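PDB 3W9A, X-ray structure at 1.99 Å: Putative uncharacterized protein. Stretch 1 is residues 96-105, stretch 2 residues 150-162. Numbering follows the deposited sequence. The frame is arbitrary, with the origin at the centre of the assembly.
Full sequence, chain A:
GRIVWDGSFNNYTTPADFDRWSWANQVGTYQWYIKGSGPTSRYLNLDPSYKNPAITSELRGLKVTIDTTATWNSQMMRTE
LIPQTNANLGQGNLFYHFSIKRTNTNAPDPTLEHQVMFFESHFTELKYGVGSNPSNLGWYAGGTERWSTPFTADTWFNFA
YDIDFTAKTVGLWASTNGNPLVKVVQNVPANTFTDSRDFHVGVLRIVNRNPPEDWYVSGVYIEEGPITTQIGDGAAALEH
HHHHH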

# COMPACT_ATOMS: atom_id res chain seq x y z
N TYR A 96 -3.08 -7.34 -6.65
CA TYR A 96 -2.81 -6.78 -5.34
C TYR A 96 -3.51 -5.44 -5.28
O TYR A 96 -3.05 -4.47 -5.91
CB TYR A 96 -1.31 -6.60 -5.13
CG TYR A 96 -0.50 -7.81 -4.74
CD1 TYR A 96 -0.55 -8.99 -5.47
CD2 TYR A 96 0.35 -7.76 -3.62
CE1 TYR A 96 0.22 -10.09 -5.10
CE2 TYR A 96 1.12 -8.84 -3.25
CZ TYR A 96 1.06 -10.01 -4.00
OH TYR A 96 1.84 -11.08 -3.61
N HIS A 97 -4.61 -5.38 -4.54
CA HIS A 97 -5.43 -4.16 -4.48
C HIS A 97 -5.10 -3.29 -3.29
O HIS A 97 -4.82 -3.79 -2.18
CB HIS A 97 -6.90 -4.50 -4.35
CG HIS A 97 -7.52 -5.10 -5.57
ND1 HIS A 97 -8.38 -4.39 -6.38
CD2 HIS A 97 -7.44 -6.34 -6.11
CE1 HIS A 97 -8.80 -5.17 -7.36
NE2 HIS A 97 -8.23 -6.35 -7.23
N PHE A 98 -5.18 -1.99 -3.51
CA PHE A 98 -5.17 -1.02 -2.42
C PHE A 98 -5.61 0.32 -2.95
O PHE A 98 -5.60 0.56 -4.18
CB PHE A 98 -3.78 -0.87 -1.79
CG PHE A 98 -2.71 -0.45 -2.76
CD1 PHE A 98 -2.33 0.89 -2.85
CD2 PHE A 98 -2.10 -1.38 -3.59
CE1 PHE A 98 -1.37 1.28 -3.76
CE2 PHE A 98 -1.14 -0.99 -4.51
CZ PHE A 98 -0.77 0.35 -4.58
N SER A 99 -5.98 1.20 -2.02
CA SER A 99 -6.28 2.59 -2.29
C SER A 99 -5.48 3.46 -1.35
O SER A 99 -5.39 3.17 -0.16
CB SER A 99 -7.77 2.90 -2.07
OG SER A 99 -8.60 2.01 -2.81
N ILE A 100 -4.96 4.55 -1.88
CA ILE A 100 -4.09 5.42 -1.13
C ILE A 100 -4.45 6.90 -1.35
O ILE A 100 -4.97 7.30 -2.41
CB ILE A 100 -2.63 5.09 -1.50
CG1 ILE A 100 -1.64 5.79 -0.58
CG2 ILE A 100 -2.31 5.43 -2.94
CD1 ILE A 100 -0.28 5.12 -0.53
N LYS A 101 -4.23 7.71 -0.33
CA LYS A 101 -4.34 9.16 -0.47
C LYS A 101 -3.49 9.90 0.53
O LYS A 101 -2.97 9.31 1.50
CB LYS A 101 -5.78 9.63 -0.31
CG LYS A 101 -6.26 9.67 1.14
CD LYS A 101 -7.31 10.75 1.36
CE LYS A 101 -7.67 10.84 2.82
NZ LYS A 101 -8.81 11.78 3.02
N ARG A 102 -3.38 11.20 0.29
CA ARG A 102 -2.80 12.14 1.24
C ARG A 102 -3.80 13.24 1.51
O ARG A 102 -4.80 13.36 0.80
CB ARG A 102 -1.50 12.73 0.69
CG ARG A 102 -1.65 13.58 -0.56
CD ARG A 102 -0.43 14.47 -0.69
NE ARG A 102 -0.62 15.56 -1.63
CZ ARG A 102 -0.87 16.83 -1.30
NH1 ARG A 102 -1.02 17.20 -0.04
NH2 ARG A 102 -0.98 17.73 -2.27
N THR A 103 -3.55 14.03 2.55
CA THR A 103 -4.31 15.27 2.78
C THR A 103 -3.34 16.43 2.74
O THR A 103 -2.18 16.28 2.34
CB THR A 103 -5.07 15.24 4.12
OG1 THR A 103 -4.15 15.27 5.23
CG2 THR A 103 -5.96 14.01 4.22
N ASN A 104 -3.82 17.60 3.13
CA ASN A 104 -2.95 18.75 3.32
C ASN A 104 -2.23 18.73 4.66
O ASN A 104 -1.21 19.40 4.83
CB ASN A 104 -3.77 20.02 3.15
CG ASN A 104 -3.99 20.37 1.69
OD1 ASN A 104 -3.19 20.02 0.82
ND2 ASN A 104 -5.05 21.08 1.43
N THR A 105 -2.75 17.96 5.61
CA THR A 105 -2.09 17.80 6.93
C THR A 105 -0.99 16.75 6.86
O THR A 105 -1.19 15.68 6.29
CB THR A 105 -3.11 17.41 8.00
OG1 THR A 105 -4.17 18.37 8.03
CG2 THR A 105 -2.48 17.36 9.37
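Stretch 2 150-162: PFTADTWFNFAYD

Stretch 2 passes through a turn and leaves as a β-strand. Residues 157-162 form the strand, which continues beyond the stretch. It runs antiparallel to strand 96-101 of stretch 1. The two axes cross at 165° and approach to 4.6 Å. A type II turn, T152 to T155, precedes the strand. D154 carries the positive phi, 68°, that this turn requires at its third position.

The register pairs Y96 with Y161, H97 with A160, F98 with F159, S99 with N158 and I100 with F157. Three of these pairs are joined by two backbone hydrogen bonds each. Y96 N to Y161 O is 2.9 Å, and Y161 N to Y96 O is 3.0 Å. F98 N to F159 O is 3.0 Å, and F159 N to F98 O is 2.8 Å. I100 N to F157 O and F157 N to I100 O are both 2.8 Å. The pairs between them lie closer, with CA-CA distances of 4.3 Å for H97 and A160 and 4.2 Å for S99 and N158. Beyond the I100-F157 pair, D154 N donates to R102 O at 2.8 Å, so the turn stays fastened to stretch 1.

Side chains alternate between the two faces of the sheet. Y96, F98, I100, F157, F159 and Y161 share one face. There the edge of the F98 ring points toward the face of Y161, with F98 CE2 to Y161 CZ at 3.6 Å. F159 CB lies over a face of the F98 ring. I100 CG2 meets the edge of the F159 ring at F159 CE2, 3.8 Å away.

H97, S99, N158 and A160 occupy the other face. A160 CB sits over the H97 ring, 3.9 Å from H97 ND1. A water links H97 ND1 (3.1 Å) to F159 O (2.6 Å). S99 OG is 2.8 Å from N158 ND2.

Beyond the paired residues, K101 lays its aliphatic chain across the W156 indole, with K101 CG 3.6 Å from W156 CE2. This extended chain carries K101 NZ to D154 OD2, 3.3 Å away, in a salt bridge whose hydrogen bond is weak. One water bridges K101 NZ and W156 NE1; another bridges K101 NZ and D154 O. R102 CG packs over the face of F151, while R102 NE donates to F151 O at 2.9 Å. A further water accepts from R102 N at 2.8 Å. N104 OD1 approaches A153 CB at 3.5 Å.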

# COMPACT_ATOMS: atom_id res chain seq x y z
N PRO A 150 -0.51 13.56 -10.86
CA PRO A 150 -0.39 14.49 -9.76
C PRO A 150 -1.01 13.94 -8.47
O PRO A 150 -2.14 13.49 -8.48
CB PRO A 150 -1.15 15.71 -10.28
CG PRO A 150 -0.81 15.72 -11.74
CD PRO A 150 -0.78 14.26 -12.14
N PHE A 151 -0.25 13.96 -7.38
CA PHE A 151 -0.74 13.41 -6.11
C PHE A 151 -1.64 14.46 -5.42
O PHE A 151 -1.25 15.11 -4.45
CB PHE A 151 0.45 12.97 -5.24
CG PHE A 151 0.08 12.07 -4.07
CD1 PHE A 151 1.00 11.84 -3.05
CD2 PHE A 151 -1.15 11.44 -3.98
CE1 PHE A 151 0.70 11.01 -1.99
CE2 PHE A 151 -1.46 10.63 -2.90
CZ PHE A 151 -0.54 10.41 -1.91
N THR A 152 -2.86 14.61 -5.94
CA THR A 152 -3.80 15.61 -5.48
C THR A 152 -4.28 15.29 -4.06
O THR A 152 -4.67 14.16 -3.78
CB THR A 152 -5.04 15.66 -6.39
OG1 THR A 152 -4.64 15.64 -7.77
CG2 THR A 152 -5.84 16.91 -6.14
N ALA A 153 -4.26 16.31 -3.20
CA ALA A 153 -4.75 16.17 -1.84
C ALA A 153 -6.21 15.73 -1.83
O ALA A 153 -7.02 16.20 -2.62
CB ALA A 153 -4.58 17.48 -1.06
N ASP A 154 -6.51 14.79 -0.94
CA ASP A 154 -7.87 14.25 -0.74
C ASP A 154 -8.49 13.41 -1.85
O ASP A 154 -9.59 12.91 -1.70
CB ASP A 154 -8.81 15.35 -0.25
CG ASP A 154 -8.49 15.77 1.18
OD1 ASP A 154 -7.96 16.87 1.37
OD2 ASP A 154 -8.68 14.95 2.11
N THR A 155 -7.77 13.21 -2.94
CA THR A 155 -8.21 12.29 -3.97
C THR A 155 -7.81 10.86 -3.60
O THR A 155 -6.68 10.63 -3.16
CB THR A 155 -7.62 12.72 -5.31
OG1 THR A 155 -8.06 14.06 -5.60
CG2 THR A 155 -8.06 11.79 -6.40
N TRP A 156 -8.72 9.91 -3.74
CA TRP A 156 -8.42 8.53 -3.38
C TRP A 156 -7.96 7.85 -4.64
O TRP A 156 -8.68 7.79 -5.61
CB TRP A 156 -9.61 7.80 -2.75
CG TRP A 156 -9.68 7.94 -1.28
CD1 TRP A 156 -10.49 8.80 -0.54
CD2 TRP A 156 -8.90 7.22 -0.31
NE1 TRP A 156 -10.25 8.63 0.80
CE2 TRP A 156 -9.28 7.67 0.97
CE3 TRP A 156 -7.90 6.23 -0.41
CZ2 TRP A 156 -8.70 7.17 2.14
CZ3 TRP A 156 -7.34 5.72 0.76
CH2 TRP A 156 -7.74 6.19 2.02
N PHE A 157 -6.72 7.37 -4.62
CA PHE A 157 -6.12 6.70 -5.75
C PHE A 157 -6.18 5.20 -5.55
O PHE A 157 -5.60 4.65 -4.60
CB PHE A 157 -4.69 7.19 -5.95
CG PHE A 157 -4.62 8.63 -6.37
CD1 PHE A 157 -4.77 8.98 -7.71
CD2 PHE A 157 -4.44 9.64 -5.42
CE1 PHE A 157 -4.72 10.31 -8.11
CE2 PHE A 157 -4.39 10.97 -5.81
CZ PHE A 157 -4.53 11.31 -7.15
N ASN A 158 -6.94 4.57 -6.43
CA ASN A 158 -7.17 3.13 -6.39
C ASN A 158 -6.18 2.49 -7.30
O ASN A 158 -5.95 2.97 -8.40
CB ASN A 158 -8.57 2.77 -6.89
CG ASN A 158 -9.66 3.58 -6.23
OD1 ASN A 158 -10.50 4.21 -6.91
ND2 ASN A 158 -9.67 3.56 -4.91
N PHE A 159 -5.60 1.39 -6.84
CA PHE A 159 -4.68 0.61 -7.66
C PHE A 159 -4.90 -0.87 -7.52
O PHE A 159 -5.37 -1.36 -6.47
CB PHE A 159 -3.24 0.87 -7.27
CG PHE A 159 -2.79 2.29 -7.47
CD1 PHE A 159 -2.41 2.75 -8.73
CD2 PHE A 159 -2.72 3.17 -6.41
CE1 PHE A 159 -1.97 4.05 -8.92
CE2 PHE A 159 -2.29 4.47 -6.58
CZ PHE A 159 -1.90 4.91 -7.84
N ALA A 160 -4.55 -1.58 -8.58
CA ALA A 160 -4.21 -2.98 -8.47
C ALA A 160 -2.98 -3.30 -9.32
O ALA A 160 -2.87 -2.91 -10.50
CB ALA A 160 -5.39 -3.87 -8.81
N TYR A 161 -2.02 -4.00 -8.69
CA TYR A 161 -0.92 -4.59 -9.40
C TYR A 161 -1.40 -5.93 -9.98
O TYR A 161 -1.83 -6.82 -9.27
CB TYR A 161 0.28 -4.84 -8.46
CG TYR A 161 0.84 -3.65 -7.71
CD1 TYR A 161 0.66 -2.33 -8.15
CD2 TYR A 161 1.59 -3.85 -6.56
CE1 TYR A 161 1.20 -1.26 -7.47
CE2 TYR A 161 2.16 -2.79 -5.88
CZ TYR A 161 1.96 -1.49 -6.32
OH TYR A 161 2.52 -0.44 -5.61
N ASP A 162 -1.34 -6.03 -11.30
CA ASP A 162 -1.75 -7.21 -12.04
C ASP A 162 -0.48 -7.99 -12.26
O ASP A 162 0.28 -7.67 -13.19
CB ASP A 162 -2.35 -6.72 -13.38
CG ASP A 162 -2.78 -7.85 -14.30
OD1 ASP A 162 -2.23 -8.97 -14.23
OD2 ASP A 162 -3.69 -7.57 -15.12
O HOH W 1 -7.90 -1.32 -6.00
O HOH W 2 -11.14 9.87 3.37
O HOH W 3 -10.75 12.00 0.90
O HOH W 4 -4.48 11.97 -2.20
O HOH W 5 -6.85 18.15 3.51